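Local coordinates for D-2-hydroxyacid dehydrogensase protein (Ketogulonicigenium vulgare, PDB 4LSW) that probably catalyses the NAD(P)-dependent interconversion of D-2-hydroxyacids and 2-oxoacids, at residues A[218-223]-A[241-246]; A[255-260]-A[268-273]; A[15-20]-A[24-29]; A[5-10]-A[37-42]; A[148-153]-A[158-163]. All coordinates share one frame; numbering follows the deposited sequence.

Contact 1 (A[218-223]-A[241-246]); sequences DVIEAL and EALIAA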
# COMPACT_ATOMS: atom_id res chain seq x y z
N ASP A 218 -3.39 9.21 -21.45
CA ASP A 218 -4.25 8.41 -22.31
C ASP A 218 -5.21 7.51 -21.52
O ASP A 218 -6.38 7.39 -21.88
CB ASP A 218 -3.42 7.59 -23.32
CG ASP A 218 -2.77 8.45 -24.39
OD1 ASP A 218 -3.28 9.55 -24.65
OD2 ASP A 218 -1.76 8.00 -24.96
N VAL A 219 -4.71 6.90 -20.45
CA VAL A 219 -5.56 6.04 -19.63
C VAL A 219 -6.62 6.89 -18.95
O VAL A 219 -7.80 6.54 -18.93
CB VAL A 219 -4.75 5.29 -18.57
CG1 VAL A 219 -5.68 4.54 -17.61
CG2 VAL A 219 -3.80 4.33 -19.26
N ILE A 220 -6.20 8.02 -18.40
CA ILE A 220 -7.10 8.93 -17.69
C ILE A 220 -8.19 9.45 -18.62
O ILE A 220 -9.36 9.52 -18.25
CB ILE A 220 -6.30 10.07 -17.03
CG1 ILE A 220 -5.41 9.50 -15.93
CG2 ILE A 220 -7.26 11.12 -16.49
CD1 ILE A 220 -4.33 10.46 -15.45
N GLU A 221 -7.81 9.80 -19.84
CA GLU A 221 -8.78 10.33 -20.80
C GLU A 221 -9.77 9.26 -21.24
O GLU A 221 -10.95 9.53 -21.45
CB GLU A 221 -8.06 10.94 -22.02
CG GLU A 221 -7.40 12.26 -21.66
CD GLU A 221 -6.97 13.06 -22.86
OE1 GLU A 221 -6.89 12.51 -23.99
OE2 GLU A 221 -6.72 14.26 -22.66
N ALA A 222 -9.27 8.04 -21.39
CA ALA A 222 -10.14 6.92 -21.73
C ALA A 222 -11.13 6.59 -20.60
O ALA A 222 -12.25 6.17 -20.87
CB ALA A 222 -9.31 5.69 -22.11
N LEU A 223 -10.70 6.79 -19.36
CA LEU A 223 -11.58 6.59 -18.21
C LEU A 223 -12.76 7.57 -18.31
O LEU A 223 -13.91 7.19 -18.08
CB LEU A 223 -10.81 6.75 -16.91
CG LEU A 223 -11.54 6.47 -15.60
CD1 LEU A 223 -12.32 5.16 -15.72
CD2 LEU A 223 -10.54 6.43 -14.47
N GLU A 241 0.44 15.03 -12.53
CA GLU A 241 0.22 16.23 -13.33
C GLU A 241 -0.88 16.02 -14.36
O GLU A 241 -1.75 16.87 -14.55
CB GLU A 241 1.51 16.66 -14.03
CG GLU A 241 2.56 17.26 -13.09
CD GLU A 241 2.14 18.58 -12.46
OE1 GLU A 241 1.21 19.24 -12.97
OE2 GLU A 241 2.75 18.96 -11.45
N ALA A 242 -0.86 14.85 -15.01
CA ALA A 242 -1.91 14.50 -15.96
C ALA A 242 -3.24 14.33 -15.24
O ALA A 242 -4.29 14.69 -15.78
CB ALA A 242 -1.55 13.25 -16.71
N LEU A 243 -3.20 13.76 -14.04
CA LEU A 243 -4.41 13.49 -13.27
C LEU A 243 -5.06 14.80 -12.83
O LEU A 243 -6.27 15.01 -13.00
CB LEU A 243 -4.09 12.62 -12.06
CG LEU A 243 -5.25 12.31 -11.09
CD1 LEU A 243 -6.40 11.70 -11.85
CD2 LEU A 243 -4.78 11.38 -10.00
N ILE A 244 -4.25 15.72 -12.30
CA ILE A 244 -4.77 17.00 -11.85
C ILE A 244 -5.36 17.81 -12.99
O ILE A 244 -6.46 18.35 -12.87
CB ILE A 244 -3.68 17.78 -11.10
CG1 ILE A 244 -3.37 17.08 -9.77
CG2 ILE A 244 -4.13 19.20 -10.83
CD1 ILE A 244 -2.10 17.53 -9.10
N ALA A 245 -4.65 17.88 -14.12
CA ALA A 245 -5.16 18.62 -15.27
C ALA A 245 -6.48 18.04 -15.79
O ALA A 245 -7.39 18.78 -16.16
CB ALA A 245 -4.12 18.64 -16.38
N ALA A 246 -6.57 16.71 -15.81
CA ALA A 246 -7.78 16.07 -16.31
C ALA A 246 -8.98 16.30 -15.38
O ALA A 246 -10.09 16.51 -15.84
CB ALA A 246 -7.55 14.60 -16.53
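Ile220 bridges the two helices by fitting against Ala242, Leu243 and Ala246. Its CB points at the helix of 241-246, and from there the side chain forks. The CG2 branch lies anti to the backbone N (chi1 -66° sets CG1 beside that N instead). CG2 of Ile220 meets the CB of Ala246 at 3.5 Å, closer than carbons usually pack. CG1 carries the chain on in an extended form, with chi2 at 165°. This takes CD1 to the backbone of the partner helix. The CD1 of Ile220 lies 3.7 Å from the CA of Leu243 and 4.0 Å from its CB. The same CD1 of Ile220 is 4.1 Å from the CB of Ala242. Ala242 and Ala246, one turn apart, thus both touch Ile220, through CD1 and CG2 respectively. No hydrogen bond crosses the contact. It is a purely apolar packing of side chain on helix surface.

The short axes come within 9.9 Å and run nearly the same way, 29° apart. Helices 217-223 and 240-249 follow strands 200-203 and 228-231 of the parallel Rossmann-type sheet. Glu221 OE2 forms salt bridges with Arg251 and Arg217, beyond the apolar seam. Val219 and Leu223 rest on strand 200-203. On the other helix, Leu243 and Ile244 pack against helix 269-272.

Contact 2 (A[255-260]-A[268-273]); sequences AALDVF and PRFRDL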
# COMPACT_ATOMS: atom_id res chain seq x y z
N ALA A 255 -11.91 11.28 -8.67
CA ALA A 255 -10.86 10.41 -8.18
C ALA A 255 -11.01 10.21 -6.69
O ALA A 255 -11.49 11.10 -5.97
CB ALA A 255 -9.49 10.99 -8.50
N ALA A 256 -10.59 9.05 -6.22
CA ALA A 256 -10.53 8.75 -4.80
C ALA A 256 -9.15 8.19 -4.54
O ALA A 256 -8.77 7.17 -5.10
CB ALA A 256 -11.62 7.75 -4.43
N LEU A 257 -8.36 8.90 -3.73
CA LEU A 257 -6.94 8.60 -3.61
C LEU A 257 -6.54 8.37 -2.16
O LEU A 257 -6.88 9.19 -1.30
CB LEU A 257 -6.13 9.76 -4.19
CG LEU A 257 -6.45 10.19 -5.62
CD1 LEU A 257 -5.66 11.44 -5.98
CD2 LEU A 257 -6.14 9.10 -6.62
N ASP A 258 -5.84 7.27 -1.91
CA ASP A 258 -5.33 6.94 -0.59
C ASP A 258 -3.81 7.08 -0.58
O ASP A 258 -3.18 6.93 0.46
CB ASP A 258 -5.77 5.52 -0.18
CG ASP A 258 -5.43 5.17 1.28
OD1 ASP A 258 -5.84 5.91 2.20
OD2 ASP A 258 -4.74 4.13 1.48
N VAL A 259 -3.20 7.39 -1.72
CA VAL A 259 -1.75 7.50 -1.77
C VAL A 259 -1.37 8.65 -2.69
O VAL A 259 -2.07 8.94 -3.66
CB VAL A 259 -1.14 6.21 -2.29
CG1 VAL A 259 -1.62 5.99 -3.67
CG2 VAL A 259 0.39 6.25 -2.24
N PHE A 260 -0.28 9.33 -2.35
CA PHE A 260 0.12 10.54 -3.07
C PHE A 260 1.64 10.65 -3.12
O PHE A 260 2.33 10.22 -2.20
CB PHE A 260 -0.39 11.80 -2.36
CG PHE A 260 -1.87 11.79 -2.06
CD1 PHE A 260 -2.36 11.15 -0.93
CD2 PHE A 260 -2.76 12.47 -2.87
CE1 PHE A 260 -3.71 11.16 -0.64
CE2 PHE A 260 -4.12 12.49 -2.59
CZ PHE A 260 -4.59 11.83 -1.46
N PRO A 268 -0.99 20.30 -3.03
CA PRO A 268 -2.10 21.14 -2.54
C PRO A 268 -3.26 21.24 -3.53
O PRO A 268 -4.40 21.45 -3.12
CB PRO A 268 -1.45 22.52 -2.39
CG PRO A 268 0.01 22.23 -2.19
CD PRO A 268 0.30 21.00 -2.99
N ARG A 269 -2.97 21.09 -4.82
CA ARG A 269 -4.00 21.22 -5.84
C ARG A 269 -5.10 20.17 -5.74
O ARG A 269 -6.23 20.39 -6.19
CB ARG A 269 -3.37 21.21 -7.23
CG ARG A 269 -2.67 22.51 -7.58
CD ARG A 269 -1.92 22.36 -8.88
NE ARG A 269 -0.90 21.31 -8.78
CZ ARG A 269 -0.21 20.84 -9.81
NH1 ARG A 269 -0.41 21.34 -11.03
NH2 ARG A 269 0.70 19.89 -9.64
N PHE A 270 -4.79 19.03 -5.13
CA PHE A 270 -5.80 18.00 -4.91
C PHE A 270 -6.90 18.51 -3.98
O PHE A 270 -8.03 18.03 -4.02
CB PHE A 270 -5.16 16.73 -4.33
CG PHE A 270 -4.47 15.87 -5.35
CD1 PHE A 270 -5.17 15.37 -6.43
CD2 PHE A 270 -3.13 15.55 -5.20
CE1 PHE A 270 -4.54 14.57 -7.38
CE2 PHE A 270 -2.49 14.76 -6.14
CZ PHE A 270 -3.20 14.26 -7.23
N ARG A 271 -6.55 19.49 -3.15
CA ARG A 271 -7.47 20.05 -2.18
C ARG A 271 -8.46 21.01 -2.85
O ARG A 271 -9.58 21.19 -2.37
CB ARG A 271 -6.67 20.76 -1.07
CG ARG A 271 -7.42 21.03 0.22
CD ARG A 271 -6.50 21.68 1.26
NE ARG A 271 -5.78 20.71 2.08
CZ ARG A 271 -4.48 20.46 1.99
NH1 ARG A 271 -3.72 21.11 1.12
NH2 ARG A 271 -3.92 19.55 2.79
N ASP A 272 -8.03 21.61 -3.96
CA ASP A 272 -8.82 22.62 -4.67
C ASP A 272 -9.89 22.02 -5.60
O ASP A 272 -10.83 22.71 -6.00
CB ASP A 272 -7.90 23.53 -5.49
CG ASP A 272 -6.85 24.23 -4.64
OD1 ASP A 272 -7.14 24.52 -3.47
OD2 ASP A 272 -5.74 24.47 -5.16
N LEU A 273 -9.73 20.75 -5.95
CA LEU A 273 -10.65 20.11 -6.88
C LEU A 273 -11.93 19.67 -6.17
O LEU A 273 -11.88 19.23 -5.02
CB LEU A 273 -9.95 18.92 -7.56
CG LEU A 273 -8.71 19.30 -8.38
CD1 LEU A 273 -7.76 18.12 -8.55
CD2 LEU A 273 -9.13 19.86 -9.73
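The backbones of 255-260 and 268-273 stay well apart, the nearest CA atoms being those of Leu257 and Phe270 at 9.6 Å. Side chains alone fill the distance. Phe270 offers one ring face to two partners. Leu257 crosses it at about a right angle and puts CD1 over that face, 4.1 Å from the ring centroid and 29° off the normal. This is a CH-pi contact. The closest ring atom is CE1 of Phe270, 3.6 Å from the CD1 of Leu257. Phe260 comes in with its ring edge, through CD2 and CE2. The CD2 of Phe260 lies 3.9 Å from the CD2 of Phe270. The two rings form an offset edge-to-face pair, with centroids 5.6 Å apart and planes at 65°. In Phe260, CG stands beside the backbone N (chi1 -52°), which swings the ring across to its partner. Phe260 also meets the ring of Phe266.

This is the strand-to-helix packing of a beta-alpha-beta unit made of strand 254-257, the short helix 269-272 and strand 276-278. Both phenylalanines also touch Leu278 on the last strand. Phe270 further reaches Glu240 and Ile244 on helix 240-249.

Contact 3 (A[15-20]-A[24-29]); sequences WDQEPL and FTVHRL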
# COMPACT_ATOMS: atom_id res chain seq x y z
N TRP A 15 2.45 -2.49 21.10
CA TRP A 15 2.07 -3.91 21.14
C TRP A 15 3.09 -4.82 20.44
O TRP A 15 3.07 -6.05 20.62
CB TRP A 15 0.63 -4.14 20.65
CG TRP A 15 0.30 -3.61 19.28
CD1 TRP A 15 0.95 -3.88 18.12
CD2 TRP A 15 -0.81 -2.77 18.94
NE1 TRP A 15 0.33 -3.24 17.07
CE2 TRP A 15 -0.75 -2.55 17.55
CE3 TRP A 15 -1.84 -2.17 19.67
CZ2 TRP A 15 -1.69 -1.76 16.87
CZ3 TRP A 15 -2.76 -1.38 19.00
CH2 TRP A 15 -2.68 -1.18 17.62
N ASP A 16 3.98 -4.22 19.65
CA ASP A 16 5.13 -4.93 19.10
C ASP A 16 6.39 -4.65 19.90
O ASP A 16 7.21 -5.54 20.12
CB ASP A 16 5.35 -4.53 17.64
CG ASP A 16 4.21 -4.94 16.75
OD1 ASP A 16 3.72 -6.07 16.91
OD2 ASP A 16 3.83 -4.12 15.89
N GLN A 17 6.55 -3.40 20.31
CA GLN A 17 7.76 -2.99 21.01
C GLN A 17 7.95 -3.77 22.31
O GLN A 17 9.04 -4.27 22.60
CB GLN A 17 7.74 -1.50 21.30
CG GLN A 17 9.09 -0.94 21.70
CD GLN A 17 10.06 -0.94 20.55
OE1 GLN A 17 9.81 -0.31 19.52
NE2 GLN A 17 11.17 -1.64 20.70
N GLU A 18 6.88 -3.90 23.09
CA GLU A 18 6.97 -4.62 24.35
C GLU A 18 7.46 -6.07 24.19
O GLU A 18 8.42 -6.46 24.85
CB GLU A 18 5.66 -4.52 25.14
CG GLU A 18 5.34 -3.11 25.60
CD GLU A 18 3.89 -2.93 26.00
OE1 GLU A 18 3.31 -3.88 26.58
OE2 GLU A 18 3.33 -1.85 25.73
N PRO A 19 6.83 -6.87 23.30
CA PRO A 19 7.35 -8.24 23.20
C PRO A 19 8.72 -8.34 22.52
O PRO A 19 9.46 -9.29 22.77
CB PRO A 19 6.29 -8.97 22.37
CG PRO A 19 5.51 -7.90 21.69
CD PRO A 19 5.54 -6.72 22.59
N LEU A 20 9.04 -7.38 21.67
CA LEU A 20 10.38 -7.32 21.09
C LEU A 20 11.43 -7.11 22.17
O LEU A 20 12.44 -7.82 22.22
CB LEU A 20 10.48 -6.22 20.02
CG LEU A 20 9.97 -6.57 18.62
CD1 LEU A 20 9.82 -5.31 17.78
CD2 LEU A 20 10.92 -7.54 17.95
N PHE A 24 14.41 -9.79 23.07
CA PHE A 24 15.69 -9.44 22.45
C PHE A 24 16.36 -8.28 23.17
O PHE A 24 15.71 -7.56 23.91
CB PHE A 24 15.47 -9.05 20.98
CG PHE A 24 14.78 -10.12 20.18
CD1 PHE A 24 15.40 -11.34 19.96
CD2 PHE A 24 13.51 -9.90 19.65
CE1 PHE A 24 14.76 -12.34 19.24
CE2 PHE A 24 12.87 -10.90 18.93
CZ PHE A 24 13.50 -12.11 18.71
N THR A 25 17.66 -8.13 22.93
CA THR A 25 18.37 -6.92 23.34
C THR A 25 18.29 -5.97 22.16
O THR A 25 19.02 -6.13 21.18
CB THR A 25 19.84 -7.23 23.66
OG1 THR A 25 19.91 -8.20 24.71
CG2 THR A 25 20.59 -5.96 24.09
N VAL A 26 17.37 -5.01 22.25
CA VAL A 26 17.05 -4.16 21.11
C VAL A 26 17.74 -2.82 21.20
O VAL A 26 17.51 -2.04 22.14
CB VAL A 26 15.54 -3.93 21.00
CG1 VAL A 26 15.21 -3.05 19.79
CG2 VAL A 26 14.80 -5.26 20.91
N HIS A 27 18.59 -2.55 20.21
CA HIS A 27 19.25 -1.26 20.10
C HIS A 27 18.47 -0.38 19.14
O HIS A 27 18.29 -0.73 17.97
CB HIS A 27 20.69 -1.47 19.63
CG HIS A 27 21.47 -2.39 20.51
ND1 HIS A 27 21.95 -2.01 21.74
CD2 HIS A 27 21.82 -3.69 20.36
CE1 HIS A 27 22.58 -3.03 22.31
NE2 HIS A 27 22.51 -4.06 21.49
N ARG A 28 17.99 0.75 19.64
CA ARG A 28 17.16 1.66 18.86
C ARG A 28 18.02 2.72 18.19
O ARG A 28 18.36 3.72 18.81
CB ARG A 28 16.12 2.33 19.76
CG ARG A 28 15.26 1.35 20.52
CD ARG A 28 14.24 2.07 21.37
NE ARG A 28 13.44 1.13 22.15
CZ ARG A 28 12.32 1.46 22.79
NH1 ARG A 28 11.87 2.71 22.74
NH2 ARG A 28 11.66 0.54 23.48
N LEU A 29 18.35 2.50 16.93
CA LEU A 29 19.21 3.43 16.21
C LEU A 29 18.52 4.79 16.07
O LEU A 29 19.18 5.84 16.03
CB LEU A 29 19.61 2.85 14.85
CG LEU A 29 20.74 3.58 14.12
CD1 LEU A 29 21.97 3.63 15.00
CD2 LEU A 29 21.05 2.90 12.79
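Leu20 and Phe24 meet through both backbone and side chain where helix 14-23 ends. Phe24 N donates to Leu20 O at 2.9 Å. The CD2 of Leu20 also lies 3.9 Å from the CD2 of Phe24, one methyl beside the ring. Val26 adds its CG2, 3.7 Å from Leu20 O. Farther along, Gln17 and Arg28 approach from opposite directions. The amide carbon CD of Gln17 sits 3.6 Å above one face of the Arg28 guanidinium, offset to its rim, with the two planes 43° apart. Gln17 bends at chi2 (70°), which folds its amide over the extended arginine.

The contact belongs to the beta-alpha-beta unit of strand 5-8, helix 14-23 and strand 25-28, and closes the turn from helix into edge strand. Outside it, Asp21 and Glu31 form salt bridges with the two terminal nitrogens of Arg28 and so fix the guanidinium. Gln17 OE1 accepts from Gln8 NE2 on the neighbouring strand, which helps set the rotation of the amide. On helix 287-306, Phe305 meets the Phe24 ring, and Arg298 and Leu301 touch Leu20.

Contact 4 (A[5-10]-A[37-42]); sequences EILQLG and AMLANV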
# COMPACT_ATOMS: atom_id res chain seq x y z
N GLU A 5 20.82 -10.00 20.03
CA GLU A 5 20.91 -8.57 19.88
C GLU A 5 20.49 -8.16 18.48
O GLU A 5 20.96 -8.71 17.48
CB GLU A 5 22.31 -8.06 20.24
CG GLU A 5 22.70 -8.50 21.63
CD GLU A 5 23.80 -7.67 22.24
OE1 GLU A 5 23.82 -6.44 22.00
OE2 GLU A 5 24.63 -8.25 22.95
N ILE A 6 19.55 -7.22 18.44
CA ILE A 6 19.00 -6.75 17.18
C ILE A 6 19.05 -5.22 17.10
O ILE A 6 19.10 -4.53 18.12
CB ILE A 6 17.57 -7.27 16.96
CG1 ILE A 6 16.58 -6.57 17.88
CG2 ILE A 6 17.49 -8.78 17.18
CD1 ILE A 6 15.16 -7.01 17.62
N LEU A 7 19.08 -4.71 15.88
CA LEU A 7 19.11 -3.28 15.65
C LEU A 7 17.79 -2.85 15.03
O LEU A 7 17.40 -3.35 13.97
CB LEU A 7 20.29 -2.93 14.73
CG LEU A 7 20.64 -1.45 14.49
CD1 LEU A 7 21.16 -0.78 15.75
CD2 LEU A 7 21.68 -1.35 13.39
N GLN A 8 17.08 -1.95 15.70
CA GLN A 8 15.77 -1.49 15.23
C GLN A 8 15.90 -0.09 14.64
O GLN A 8 16.41 0.82 15.29
CB GLN A 8 14.78 -1.50 16.39
CG GLN A 8 13.35 -1.12 15.99
CD GLN A 8 12.39 -1.21 17.14
OE1 GLN A 8 12.54 -2.06 18.02
NE2 GLN A 8 11.39 -0.32 17.16
N LEU A 9 15.46 0.08 13.40
CA LEU A 9 15.75 1.32 12.68
C LEU A 9 14.69 2.42 12.82
O LEU A 9 14.99 3.59 12.63
CB LEU A 9 16.02 1.04 11.20
CG LEU A 9 17.10 0.02 10.87
CD1 LEU A 9 17.39 0.06 9.37
CD2 LEU A 9 18.37 0.28 11.67
N GLY A 10 13.46 2.03 13.15
CA GLY A 10 12.38 2.98 13.37
C GLY A 10 11.39 2.46 14.39
O GLY A 10 11.37 1.27 14.68
N ALA A 37 28.47 6.39 16.82
CA ALA A 37 28.82 5.90 18.15
C ALA A 37 28.08 4.61 18.50
O ALA A 37 28.69 3.66 19.00
CB ALA A 37 28.57 6.97 19.21
N MET A 38 26.78 4.57 18.21
CA MET A 38 26.02 3.36 18.50
C MET A 38 26.50 2.20 17.64
O MET A 38 26.67 1.09 18.15
CB MET A 38 24.51 3.56 18.32
CG MET A 38 23.73 2.24 18.42
SD MET A 38 21.93 2.41 18.54
CE MET A 38 21.70 2.82 20.26
N LEU A 39 26.74 2.46 16.36
CA LEU A 39 27.22 1.41 15.46
C LEU A 39 28.60 0.90 15.88
O LEU A 39 28.87 -0.30 15.79
CB LEU A 39 27.21 1.88 14.00
CG LEU A 39 25.82 2.11 13.39
CD1 LEU A 39 25.95 2.56 11.95
CD2 LEU A 39 24.95 0.86 13.50
N ALA A 40 29.47 1.79 16.33
CA ALA A 40 30.78 1.35 16.83
C ALA A 40 30.60 0.46 18.06
O ALA A 40 31.24 -0.59 18.20
CB ALA A 40 31.65 2.54 17.16
N ASN A 41 29.72 0.88 18.96
CA ASN A 41 29.48 0.14 20.19
C ASN A 41 28.88 -1.24 19.99
O ASN A 41 29.33 -2.21 20.60
CB ASN A 41 28.58 0.94 21.13
CG ASN A 41 29.27 2.14 21.71
OD1 ASN A 41 30.49 2.27 21.64
ND2 ASN A 41 28.49 3.04 22.31
N VAL A 42 27.86 -1.34 19.14
CA VAL A 42 27.08 -2.57 19.08
C VAL A 42 27.04 -3.26 17.72
O VAL A 42 26.51 -4.36 17.60
CB VAL A 42 25.61 -2.35 19.53
CG1 VAL A 42 25.56 -1.75 20.93
CG2 VAL A 42 24.85 -1.50 18.50
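Leu7 overlaps Leu39 and Met38 with the two methyls of its branched end. CD2 of Leu7 touches CD2 of Leu39 at 3.9 Å, the two side chains crossing at about a right angle. CD1 of Leu7 faces the sulfur of Met38, SD, at 4.3 Å. The fork is placed by chi1 (-172°), which sets CG anti to the backbone N and carries it out from strand 5-8 to helix 35-42. Met38, extended through chi1 and chi2, brings SD toward the strand. The CB of Leu39 does not aim at the strand, yet its CD2 methyl reaches Leu7. Leu61 of helix 59-63 touches both Leu7 and Leu39.

Helix 35-42 covers a face of the sheet here, over strand 5-8 and its neighbour 25-28. Within 5-10, Gln8 NE2 donates to Gly10 O at 2.9 Å, with the acceptor in the amide plane, and it also bonds to Gln17 OE1. Glu5 OE1 is hydrogen-bonded to His27 NE2. No hydrogen bond links the strand and the helix. The contact rests on methyl and thioether groups meeting at van der Waals range, so it depends on shape and burial more than on direction.

Contact 5 (A[148-153]-A[158-163]); sequences AGVLGL and FEVARR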
# COMPACT_ATOMS: atom_id res chain seq x y z
N ALA A 148 -16.73 -1.93 -13.92
CA ALA A 148 -15.54 -1.66 -13.13
C ALA A 148 -14.34 -2.39 -13.71
O ALA A 148 -14.46 -3.54 -14.13
CB ALA A 148 -15.76 -2.07 -11.66
N GLY A 149 -13.21 -1.70 -13.73
CA GLY A 149 -11.97 -2.28 -14.19
C GLY A 149 -10.98 -2.33 -13.05
O GLY A 149 -10.92 -1.41 -12.24
N VAL A 150 -10.20 -3.40 -13.00
CA VAL A 150 -9.16 -3.55 -11.99
C VAL A 150 -7.81 -3.65 -12.68
O VAL A 150 -7.55 -4.60 -13.44
CB VAL A 150 -9.44 -4.77 -11.10
CG1 VAL A 150 -8.38 -4.91 -10.00
CG2 VAL A 150 -10.83 -4.66 -10.47
N LEU A 151 -6.95 -2.66 -12.43
CA LEU A 151 -5.62 -2.59 -13.04
C LEU A 151 -4.61 -3.22 -12.09
O LEU A 151 -4.24 -2.63 -11.06
CB LEU A 151 -5.26 -1.14 -13.35
CG LEU A 151 -3.90 -0.91 -13.98
CD1 LEU A 151 -3.76 -1.73 -15.25
CD2 LEU A 151 -3.73 0.56 -14.28
N GLY A 152 -4.21 -4.44 -12.42
CA GLY A 152 -3.40 -5.26 -11.53
C GLY A 152 -4.29 -6.21 -10.76
O GLY A 152 -4.98 -5.79 -9.83
N LEU A 153 -4.28 -7.48 -11.14
CA LEU A 153 -5.13 -8.47 -10.47
C LEU A 153 -4.30 -9.49 -9.70
O LEU A 153 -4.43 -10.71 -9.90
CB LEU A 153 -6.08 -9.14 -11.47
CG LEU A 153 -7.32 -9.72 -10.77
CD1 LEU A 153 -8.38 -8.65 -10.58
CD2 LEU A 153 -7.85 -10.91 -11.55
N PHE A 158 -7.54 -8.94 -6.86
CA PHE A 158 -8.47 -10.05 -6.76
C PHE A 158 -9.49 -9.82 -5.66
O PHE A 158 -10.68 -10.00 -5.88
CB PHE A 158 -7.72 -11.35 -6.50
CG PHE A 158 -8.60 -12.55 -6.41
CD1 PHE A 158 -9.35 -12.95 -7.51
CD2 PHE A 158 -8.68 -13.29 -5.25
CE1 PHE A 158 -10.17 -14.07 -7.45
CE2 PHE A 158 -9.49 -14.41 -5.17
CZ PHE A 158 -10.24 -14.80 -6.27
N GLU A 159 -9.02 -9.38 -4.49
CA GLU A 159 -9.96 -9.13 -3.40
C GLU A 159 -10.92 -8.00 -3.73
O GLU A 159 -12.10 -8.07 -3.39
CB GLU A 159 -9.22 -8.85 -2.09
CG GLU A 159 -8.55 -10.07 -1.50
CD GLU A 159 -9.49 -11.24 -1.36
OE1 GLU A 159 -10.58 -11.08 -0.75
OE2 GLU A 159 -9.15 -12.34 -1.84
N VAL A 160 -10.43 -6.96 -4.40
CA VAL A 160 -11.32 -5.90 -4.86
C VAL A 160 -12.41 -6.47 -5.78
O VAL A 160 -13.60 -6.20 -5.58
CB VAL A 160 -10.54 -4.77 -5.57
CG1 VAL A 160 -11.50 -3.83 -6.33
CG2 VAL A 160 -9.70 -3.99 -4.56
N ALA A 161 -12.00 -7.26 -6.77
CA ALA A 161 -12.95 -7.83 -7.71
C ALA A 161 -14.02 -8.69 -7.02
O ALA A 161 -15.18 -8.65 -7.41
CB ALA A 161 -12.20 -8.63 -8.77
N ARG A 162 -13.62 -9.44 -6.00
CA ARG A 162 -14.57 -10.28 -5.26
C ARG A 162 -15.65 -9.42 -4.61
O ARG A 162 -16.83 -9.77 -4.64
CB ARG A 162 -13.87 -11.15 -4.22
CG ARG A 162 -12.97 -12.21 -4.84
CD ARG A 162 -12.25 -13.01 -3.77
NE ARG A 162 -13.19 -13.87 -3.07
CZ ARG A 162 -13.41 -13.85 -1.76
NH1 ARG A 162 -12.73 -13.02 -0.98
NH2 ARG A 162 -14.30 -14.68 -1.23
N ARG A 163 -15.22 -8.29 -4.06
CA ARG A 163 -16.16 -7.36 -3.43
C ARG A 163 -17.06 -6.70 -4.47
O ARG A 163 -18.26 -6.51 -4.25
CB ARG A 163 -15.42 -6.30 -2.61
CG ARG A 163 -14.86 -6.84 -1.30
CD ARG A 163 -13.54 -6.17 -0.99
NE ARG A 163 -13.02 -6.63 0.30
CZ ARG A 163 -12.42 -7.80 0.49
NH1 ARG A 163 -12.26 -8.65 -0.53
NH2 ARG A 163 -11.99 -8.13 1.69
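Leu153 folds its CD1 methyl onto Phe158 N, 3.8 Å away, just after a turn in which Gly152 has a positive phi (97°). Glycine takes this conformation easily. The chi1 of Leu153 (-157°) sets CG opposite its own backbone N, facing the helix at Phe158. CD1 of Leu153 also reaches the CB of Ala161 at 4.2 Å. From the strand itself, Val150 CG2 meets Val160 CG1 at 4.3 Å. Val150 of the strand and Leu153 of the loop supply only apolar side-chain atoms. The Phe158 ring turns from the strand and meets Tyr181 edge-to-face.

On another side of the helix, Arg162 NH1 meets the syn lone pair of Glu159 OE1 at 2.9 Å. Arg163 NH1 reaches Glu159 OE1 from the anti side, somewhat out of the carboxylate plane, at 3.0 Å. Arg163 NH1 also donates to Glu159 O. Arg163 NE has a further salt bridge with Asp106.

Gly152 fits the start of a GxGxxG pattern, consistent with the nucleotide-binding turn of a Rossmann fold. The contact opens the beta-alpha-beta unit of strand 147-151, helix 155-165 and strand 170-174. Leu153 rests on Tyr173 of the next strand, and Val160 packs on Ala105 of helix 101-116.

Overall arrangement
The contacts fall into two groups. Contacts 3 and 4 share the sheet of strands 5-8 and 25-28, with centres about 12 Å apart, and touch through Gln17 with Gln8 and His27 with Glu5. Contacts 2 and 5 include strands of the parallel Rossmann-type sheet, and contact 1 joins two helices packed beside it. Contacts 1 and 2 touch directly, through the Glu241-Arg269 salt bridge and packing of Ile244 on Phe270. Contact 5 touches neither. Contacts 1, 2, 3 and 5 are buried, and contact 4 only partly. Chemistry varies: plain apolar packing in 1 and 4, aromatic in 2, a backbone bond plus an amide over a guanidinium in 3, and apolar with an arginine-glutamate network alongside in 5.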